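Local coordinates for protein acyl-CoA thioesterase II TesB2 (PDB 3U0A) that probably hydrolyses fatty acyl-CoA thioesters to free fatty acids and coenzyme A, as a double-hotdog thioesterase of the C/M/P thioester hydrolase family, at residues D121-A126 / W236-Q241; S170-W175 / A205-L210; E214-A219 / T274-G279. All coordinates share one frame; numbering follows the deposited sequence.

All three contacts lie in or against the second hotdog unit of the chain, whose neighbouring strands run in the order 217-227, 264-275, 250-259, 237-247, 171-178 and 152-156. Contact 1 joins a loop to strand 237-247, contact 2 joins the start of adjacent strand 171-178 to the loop after helix 186-200, and contact 3 pairs strands 217-227 and 264-275. Both segments of contact 2 fall between those of contact 1 in sequence, whereas the segments of contacts 1 and 3 alternate. Between centres, contacts 1 and 2 are about 15 Å apart, 2 and 3 about 18 Å, and 1 and 3 about 31 Å. Each touches the second subunit, so this unit also meets its partner subunit at several places.

Contact 1 of 3, residues D121-A126 / W236-Q241; sequences DAMPAA and WLLYDQ
M123 lays the CE end of its side chain obliquely across L238, on a strand of the second hotdog sheet of this double-hotdog thioesterase. Its chain is extended, with CG anti to the backbone N (chi1 -162°), and this carries CE to 3.3 Å from L238 CD2. Length and flexibility suit methionine here, because an unbranched, flexible chain can bring its terminal methyl to L238 while the loop backbone stays well back from the strand. L238 also sets CG anti to its N, turning the isobutyl group to the loop, where A126 CB sits 3.9 Å from L238 CD2. A small methyl is enough there. The same patch is enlarged by W175 on strand 171-178 and F258 on strand 250-259, both of which M123 touches, so the loop spans three strands.

Two residues along the strand, D240 meets P124 tip to tip. The rigid proline ring packs against the carboxylate without offering a donor, and the other carboxylate oxygen, OD1, accepts a hydrogen bond from Q173 NE2. At the start of the loop segment, D121 OD1 bonds to A169 N of the second subunit. On the proline side, P124 CG lies 3.6 Å from D240 OD2.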
# COMPACT_ATOMS: atom_id res chain seq x y z
N ASP A 121 -0.11 -15.66 8.47
CA ASP A 121 -1.43 -16.25 8.28
C ASP A 121 -1.23 -17.60 7.59
O ASP A 121 -0.27 -17.80 6.85
CB ASP A 121 -2.35 -15.35 7.42
CG ASP A 121 -2.83 -14.10 8.15
OD1 ASP A 121 -2.62 -13.99 9.37
OD2 ASP A 121 -3.41 -13.21 7.50
N ALA A 122 -2.15 -18.51 7.82
CA ALA A 122 -2.08 -19.82 7.20
C ALA A 122 -2.44 -19.68 5.72
O ALA A 122 -3.26 -18.84 5.32
CB ALA A 122 -3.03 -20.80 7.90
N MET A 123 -1.80 -20.51 4.92
CA MET A 123 -2.18 -20.62 3.55
C MET A 123 -3.65 -21.05 3.45
O MET A 123 -4.04 -22.01 4.07
CB MET A 123 -1.31 -21.67 2.86
CG MET A 123 -1.36 -21.51 1.36
SD MET A 123 -0.46 -22.82 0.58
CE MET A 123 -0.73 -22.55 -1.18
N PRO A 124 -4.45 -20.34 2.63
CA PRO A 124 -5.83 -20.75 2.42
C PRO A 124 -5.90 -22.10 1.70
O PRO A 124 -4.97 -22.49 0.99
CB PRO A 124 -6.41 -19.66 1.53
CG PRO A 124 -5.24 -19.18 0.77
CD PRO A 124 -4.09 -19.23 1.75
N ALA A 125 -7.01 -22.80 1.96
CA ALA A 125 -7.31 -24.01 1.25
C ALA A 125 -7.47 -23.67 -0.22
O ALA A 125 -8.36 -22.90 -0.60
CB ALA A 125 -8.59 -24.65 1.79
N ALA A 126 -6.55 -24.17 -1.02
CA ALA A 126 -6.67 -24.12 -2.47
C ALA A 126 -6.43 -25.55 -2.96
O ALA A 126 -5.91 -26.41 -2.21
CB ALA A 126 -5.68 -23.14 -3.08
N TRP A 236 5.98 -23.14 -7.94
CA TRP A 236 4.61 -22.69 -7.79
C TRP A 236 4.44 -21.65 -6.69
O TRP A 236 4.90 -21.83 -5.55
CB TRP A 236 3.67 -23.87 -7.54
CG TRP A 236 3.41 -24.71 -8.77
CD1 TRP A 236 3.80 -26.02 -9.00
CD2 TRP A 236 2.65 -24.33 -9.98
NE1 TRP A 236 3.37 -26.44 -10.22
CE2 TRP A 236 2.68 -25.48 -10.86
CE3 TRP A 236 1.99 -23.17 -10.40
CZ2 TRP A 236 2.09 -25.47 -12.12
CZ3 TRP A 236 1.40 -23.17 -11.66
CH2 TRP A 236 1.45 -24.31 -12.50
N LEU A 237 3.79 -20.54 -7.08
CA LEU A 237 3.29 -19.51 -6.17
C LEU A 237 1.75 -19.46 -6.28
O LEU A 237 1.20 -19.47 -7.38
CB LEU A 237 3.86 -18.15 -6.55
CG LEU A 237 5.37 -18.03 -6.57
CD1 LEU A 237 5.78 -16.76 -7.28
CD2 LEU A 237 5.96 -18.13 -5.16
N LEU A 238 1.07 -19.42 -5.14
CA LEU A 238 -0.36 -19.18 -5.12
C LEU A 238 -0.66 -17.73 -4.78
O LEU A 238 -0.23 -17.19 -3.75
CB LEU A 238 -1.05 -20.05 -4.10
CG LEU A 238 -2.52 -19.74 -3.76
CD1 LEU A 238 -3.45 -20.16 -4.89
CD2 LEU A 238 -2.89 -20.47 -2.49
N TYR A 239 -1.41 -17.10 -5.68
CA TYR A 239 -1.84 -15.77 -5.49
C TYR A 239 -3.25 -15.77 -4.98
O TYR A 239 -4.19 -16.04 -5.72
CB TYR A 239 -1.82 -15.01 -6.78
CG TYR A 239 -1.55 -13.55 -6.58
CD1 TYR A 239 -1.62 -12.94 -5.31
CD2 TYR A 239 -1.24 -12.76 -7.67
CE1 TYR A 239 -1.34 -11.58 -5.16
CE2 TYR A 239 -0.97 -11.40 -7.52
CZ TYR A 239 -0.99 -10.80 -6.29
OH TYR A 239 -0.66 -9.46 -6.26
N ASP A 240 -3.41 -15.44 -3.72
CA ASP A 240 -4.72 -15.33 -3.14
C ASP A 240 -5.16 -13.85 -3.16
O ASP A 240 -4.58 -13.03 -2.46
CB ASP A 240 -4.69 -15.92 -1.73
CG ASP A 240 -6.03 -15.94 -1.09
OD1 ASP A 240 -7.03 -16.11 -1.79
OD2 ASP A 240 -6.06 -15.77 0.12
N GLN A 241 -6.17 -13.57 -3.98
CA GLN A 241 -6.56 -12.20 -4.34
C GLN A 241 -7.98 -11.88 -3.93
O GLN A 241 -8.79 -12.79 -3.70
CB GLN A 241 -6.49 -11.95 -5.86
CG GLN A 241 -5.25 -12.44 -6.54
CD GLN A 241 -5.31 -12.27 -8.06
OE1 GLN A 241 -6.36 -12.46 -8.66
NE2 GLN A 241 -4.19 -11.92 -8.68

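Contact 2 of 3, residues S170-W175 / A205-L210; sequences SQQQVW and AQVTHL
V207 sits at the first corner of a type I beta turn, Q206 to H209, and wedges its isopropyl group against the beginning of strand 171-178 in the second hotdog unit. V207 CB lies 3.5 Å from S170 OG. Its CG2 branch, anti to the carbonyl carbon, passes 4.1 Å from Q172 CB and also borders the carbonyl oxygen of Q171. A branched, compact side chain suits a spot where a hydroxyl, a backbone carbonyl and an aliphatic carbon are mixed.

The second link is polar and runs through a water molecule. This water donates to S170 OG at 2.6 Å and to A205 O at 2.7 Å, accepts from T208 N at 2.9 Å, and lies in hydrogen-bonding contact with T208 OG1. Four partners thus fix one solvent molecule between strand and turn. Serine is small enough to bring its hydroxyl to this site: OG is anti to the backbone N (chi1 -160°) and is hydrogen-bonded as well to S204 O, just ahead of the loop segment.

Further out, the turn is closed by H209 N bonding to Q206 O at 3.0 Å. The strand is held in the sheet by its neighbour 237-247, S170 pairing with S243 through the backbone, while Q172 NE2 reaches Q241 OE1. H209 NE2 bonds to H119 ND1 of the second subunit, and the two imidazole rings meet at a shallow angle. Back in the turn, T208 OG1 stands 3.4 Å above the plane of the H209 ring, over its centre.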
# COMPACT_ATOMS: atom_id res chain seq x y z
N SER A 170 -15.66 -10.47 -3.87
CA SER A 170 -14.93 -10.69 -5.08
C SER A 170 -13.55 -11.24 -4.77
O SER A 170 -12.64 -10.49 -4.43
CB SER A 170 -14.83 -9.35 -5.81
OG SER A 170 -14.53 -9.52 -7.17
N GLN A 171 -13.41 -12.55 -4.90
CA GLN A 171 -12.16 -13.25 -4.62
C GLN A 171 -11.71 -13.92 -5.88
O GLN A 171 -12.53 -14.32 -6.72
CB GLN A 171 -12.32 -14.35 -3.52
CG GLN A 171 -12.42 -13.83 -2.10
CD GLN A 171 -12.86 -14.91 -1.12
OE1 GLN A 171 -13.99 -14.88 -0.61
NE2 GLN A 171 -11.98 -15.86 -0.84
N GLN A 172 -10.41 -14.08 -5.99
CA GLN A 172 -9.87 -14.88 -7.06
C GLN A 172 -8.56 -15.51 -6.64
O GLN A 172 -7.77 -14.88 -5.96
CB GLN A 172 -9.71 -14.03 -8.30
CG GLN A 172 -8.84 -14.68 -9.34
CD GLN A 172 -9.00 -14.04 -10.70
OE1 GLN A 172 -9.74 -14.56 -11.51
NE2 GLN A 172 -8.31 -12.90 -10.95
N GLN A 173 -8.36 -16.77 -7.02
CA GLN A 173 -7.11 -17.48 -6.75
C GLN A 173 -6.46 -17.96 -8.03
O GLN A 173 -7.11 -18.62 -8.85
CB GLN A 173 -7.35 -18.62 -5.77
CG GLN A 173 -7.41 -18.10 -4.34
CD GLN A 173 -8.05 -19.06 -3.37
OE1 GLN A 173 -8.58 -20.10 -3.77
NE2 GLN A 173 -8.01 -18.72 -2.09
N VAL A 174 -5.18 -17.62 -8.19
CA VAL A 174 -4.38 -18.02 -9.34
C VAL A 174 -3.04 -18.63 -8.94
O VAL A 174 -2.32 -18.06 -8.13
CB VAL A 174 -4.10 -16.83 -10.27
CG1 VAL A 174 -3.56 -17.33 -11.60
CG2 VAL A 174 -5.36 -16.02 -10.51
N TRP A 175 -2.70 -19.77 -9.53
CA TRP A 175 -1.36 -20.32 -9.38
C TRP A 175 -0.52 -19.94 -10.55
O TRP A 175 -0.96 -20.02 -11.68
CB TRP A 175 -1.39 -21.83 -9.35
CG TRP A 175 -1.92 -22.46 -8.11
CD1 TRP A 175 -3.20 -22.90 -7.87
CD2 TRP A 175 -1.17 -22.80 -6.91
NE1 TRP A 175 -3.30 -23.45 -6.63
CE2 TRP A 175 -2.11 -23.42 -6.00
CE3 TRP A 175 0.15 -22.67 -6.52
CZ2 TRP A 175 -1.74 -23.88 -4.76
CZ3 TRP A 175 0.52 -23.10 -5.25
CH2 TRP A 175 -0.41 -23.70 -4.39
N ALA A 205 -10.95 -7.44 -9.49
CA ALA A 205 -12.02 -6.46 -9.42
C ALA A 205 -13.19 -6.83 -10.36
O ALA A 205 -14.32 -6.46 -10.06
CB ALA A 205 -11.51 -5.06 -9.71
N GLN A 206 -12.92 -7.57 -11.45
CA GLN A 206 -13.94 -7.80 -12.48
C GLN A 206 -14.73 -9.09 -12.32
O GLN A 206 -15.57 -9.40 -13.16
CB GLN A 206 -13.36 -7.72 -13.91
CG GLN A 206 -12.56 -6.46 -14.23
CD GLN A 206 -13.34 -5.19 -13.98
OE1 GLN A 206 -14.57 -5.12 -14.24
NE2 GLN A 206 -12.65 -4.17 -13.48
N VAL A 207 -14.49 -9.81 -11.23
CA VAL A 207 -14.99 -11.18 -11.13
C VAL A 207 -16.51 -11.22 -11.20
O VAL A 207 -17.08 -12.07 -11.91
CB VAL A 207 -14.48 -11.84 -9.84
CG1 VAL A 207 -15.26 -13.10 -9.52
CG2 VAL A 207 -13.01 -12.18 -9.99
N THR A 208 -17.14 -10.29 -10.49
CA THR A 208 -18.60 -10.17 -10.43
C THR A 208 -19.20 -9.13 -11.42
O THR A 208 -20.33 -8.71 -11.25
CB THR A 208 -19.07 -9.76 -9.01
OG1 THR A 208 -18.69 -8.40 -8.73
CG2 THR A 208 -18.51 -10.72 -7.94
N HIS A 209 -18.44 -8.71 -12.43
CA HIS A 209 -18.85 -7.61 -13.29
C HIS A 209 -18.67 -7.95 -14.70
O HIS A 209 -18.43 -7.11 -15.51
CB HIS A 209 -17.99 -6.40 -12.99
CG HIS A 209 -18.18 -5.86 -11.62
ND1 HIS A 209 -19.38 -5.49 -11.16
CD2 HIS A 209 -17.28 -5.61 -10.61
CE1 HIS A 209 -19.27 -5.06 -9.91
NE2 HIS A 209 -17.97 -5.13 -9.57
N LEU A 210 -18.79 -9.23 -15.02
CA LEU A 210 -18.45 -9.71 -16.34
C LEU A 210 -19.40 -9.17 -17.46
O LEU A 210 -18.97 -9.04 -18.62
CB LEU A 210 -18.29 -11.26 -16.34
CG LEU A 210 -17.06 -11.73 -15.50
CD1 LEU A 210 -17.03 -13.24 -15.19
CD2 LEU A 210 -15.68 -11.25 -16.10
O HOH W 1 -15.98 -8.19 -8.91

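Contact 3 of 3, residues E214-A219 / T274-G279; sequences EHLQVA and TRYPSG
Q217 and R275 face each other as an antiparallel hydrogen-bonded pair in the second hotdog unit of this double-hotdog thioesterase, and their side chains leave the sheet on the same face and cross obliquely. The two backbone bonds of the pair are nearly linear: Q217 N gives to R275 O at 2.7 Å, and R275 N to Q217 O at 2.8 Å, on a lone pair. Above them the amide and guanidinium planes are turned 87° apart. Q217 OE1 comes to the guanidinium edge near its plane, 2.6 Å from R275 NE, almost along its own C=O axis; R275 NH1 adds a weak bond to the same oxygen. R275 gets there with CG anti to the backbone N and a bend at chi3 (65°), which turns NE toward Q217 OE1. A long uncharged glutamine suits the role, offering a carbonyl oxygen that meets the guanidinium edge almost end on.

V218 and T274, the next pair, are non-hydrogen-bonded and point to the opposite face. L216 lies just before the strand and bends its CD2 methyl to 3.6 Å from Y276 CD1, an oblique meeting of aliphatic group and ring. P277 follows, with CD 3.1 Å from H215 O; having no N-H to donate, proline suits the place where pairing stops.

R275 NH2 continues to Q114 OE1 of the second subunit, and L216 and T274 both pack on I117 there. Within the chain, the contact lies at the start of strand 217-227 and the end of strand 264-275, with Q206, in the loop after helix 186-200, touching L216 and T274.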
# COMPACT_ATOMS: atom_id res chain seq x y z
N GLU A 214 -16.74 -4.77 -21.14
CA GLU A 214 -16.46 -4.22 -22.47
C GLU A 214 -16.69 -2.69 -22.50
O GLU A 214 -16.10 -1.99 -23.31
CB GLU A 214 -17.27 -4.94 -23.57
N HIS A 215 -17.53 -2.19 -21.60
CA HIS A 215 -17.81 -0.78 -21.57
C HIS A 215 -16.78 -0.01 -20.75
O HIS A 215 -16.66 1.21 -20.92
CB HIS A 215 -19.23 -0.51 -21.02
CG HIS A 215 -20.26 -1.52 -21.46
ND1 HIS A 215 -21.05 -2.19 -20.58
CD2 HIS A 215 -20.61 -1.99 -22.73
CE1 HIS A 215 -21.85 -3.03 -21.25
NE2 HIS A 215 -21.58 -2.91 -22.57
N LEU A 216 -16.04 -0.70 -19.87
CA LEU A 216 -15.16 -0.02 -18.89
C LEU A 216 -13.89 0.62 -19.44
O LEU A 216 -13.28 0.12 -20.35
CB LEU A 216 -14.74 -0.98 -17.78
CG LEU A 216 -15.71 -1.23 -16.64
CD1 LEU A 216 -15.08 -2.23 -15.69
CD2 LEU A 216 -16.05 0.07 -15.94
N GLN A 217 -13.51 1.74 -18.84
CA GLN A 217 -12.16 2.28 -18.96
C GLN A 217 -11.33 1.75 -17.78
O GLN A 217 -11.62 2.01 -16.62
CB GLN A 217 -12.16 3.80 -18.95
CG GLN A 217 -12.57 4.44 -20.26
CD GLN A 217 -13.23 5.81 -20.08
OE1 GLN A 217 -13.33 6.34 -18.96
NE2 GLN A 217 -13.69 6.38 -21.18
N VAL A 218 -10.29 1.01 -18.12
CA VAL A 218 -9.47 0.31 -17.18
C VAL A 218 -7.99 0.77 -17.27
O VAL A 218 -7.43 0.92 -18.36
CB VAL A 218 -9.57 -1.20 -17.45
CG1 VAL A 218 -8.35 -1.92 -16.92
CG2 VAL A 218 -10.85 -1.75 -16.85
N ALA A 219 -7.39 1.00 -16.11
CA ALA A 219 -6.00 1.42 -15.98
C ALA A 219 -5.49 1.03 -14.61
O ALA A 219 -6.27 0.79 -13.71
CB ALA A 219 -5.86 2.92 -16.18
N THR A 274 -11.59 1.81 -13.07
CA THR A 274 -12.61 0.93 -13.58
C THR A 274 -13.84 1.78 -13.80
O THR A 274 -14.81 1.72 -13.05
CB THR A 274 -12.88 -0.27 -12.67
OG1 THR A 274 -13.17 0.20 -11.38
CG2 THR A 274 -11.70 -1.23 -12.61
N ARG A 275 -13.74 2.58 -14.86
CA ARG A 275 -14.61 3.71 -15.11
C ARG A 275 -15.60 3.56 -16.28
O ARG A 275 -15.23 3.19 -17.38
CB ARG A 275 -13.74 4.96 -15.34
CG ARG A 275 -14.51 6.26 -15.51
CD ARG A 275 -13.57 7.44 -15.50
NE ARG A 275 -12.70 7.38 -16.67
CZ ARG A 275 -11.56 8.05 -16.84
NH1 ARG A 275 -10.88 7.87 -17.98
NH2 ARG A 275 -11.08 8.87 -15.91
N TYR A 276 -16.86 3.87 -16.00
CA TYR A 276 -17.88 4.06 -17.03
C TYR A 276 -17.63 5.35 -17.85
O TYR A 276 -17.43 6.44 -17.28
CB TYR A 276 -19.28 4.13 -16.40
CG TYR A 276 -19.78 2.85 -15.73
CD1 TYR A 276 -19.33 1.57 -16.13
CD2 TYR A 276 -20.75 2.90 -14.70
CE1 TYR A 276 -19.80 0.41 -15.53
CE2 TYR A 276 -21.21 1.74 -14.09
CZ TYR A 276 -20.73 0.50 -14.52
OH TYR A 276 -21.16 -0.69 -13.97
N PRO A 277 -17.64 5.23 -19.17
CA PRO A 277 -17.65 6.43 -19.99
C PRO A 277 -18.80 7.32 -19.53
O PRO A 277 -19.78 6.81 -18.98
CB PRO A 277 -17.90 5.90 -21.42
CG PRO A 277 -17.46 4.47 -21.38
CD PRO A 277 -17.78 4.00 -19.98
N SER A 278 -18.67 8.62 -19.74
CA SER A 278 -19.71 9.60 -19.36
C SER A 278 -21.14 9.21 -19.81
O SER A 278 -22.11 9.40 -19.05
CB SER A 278 -19.35 10.92 -20.01
OG SER A 278 -19.43 10.75 -21.42
N GLY A 279 -21.24 8.70 -21.05
CA GLY A 279 -22.50 8.17 -21.63
C GLY A 279 -23.11 6.93 -20.96
O GLY A 279 -24.27 6.98 -20.54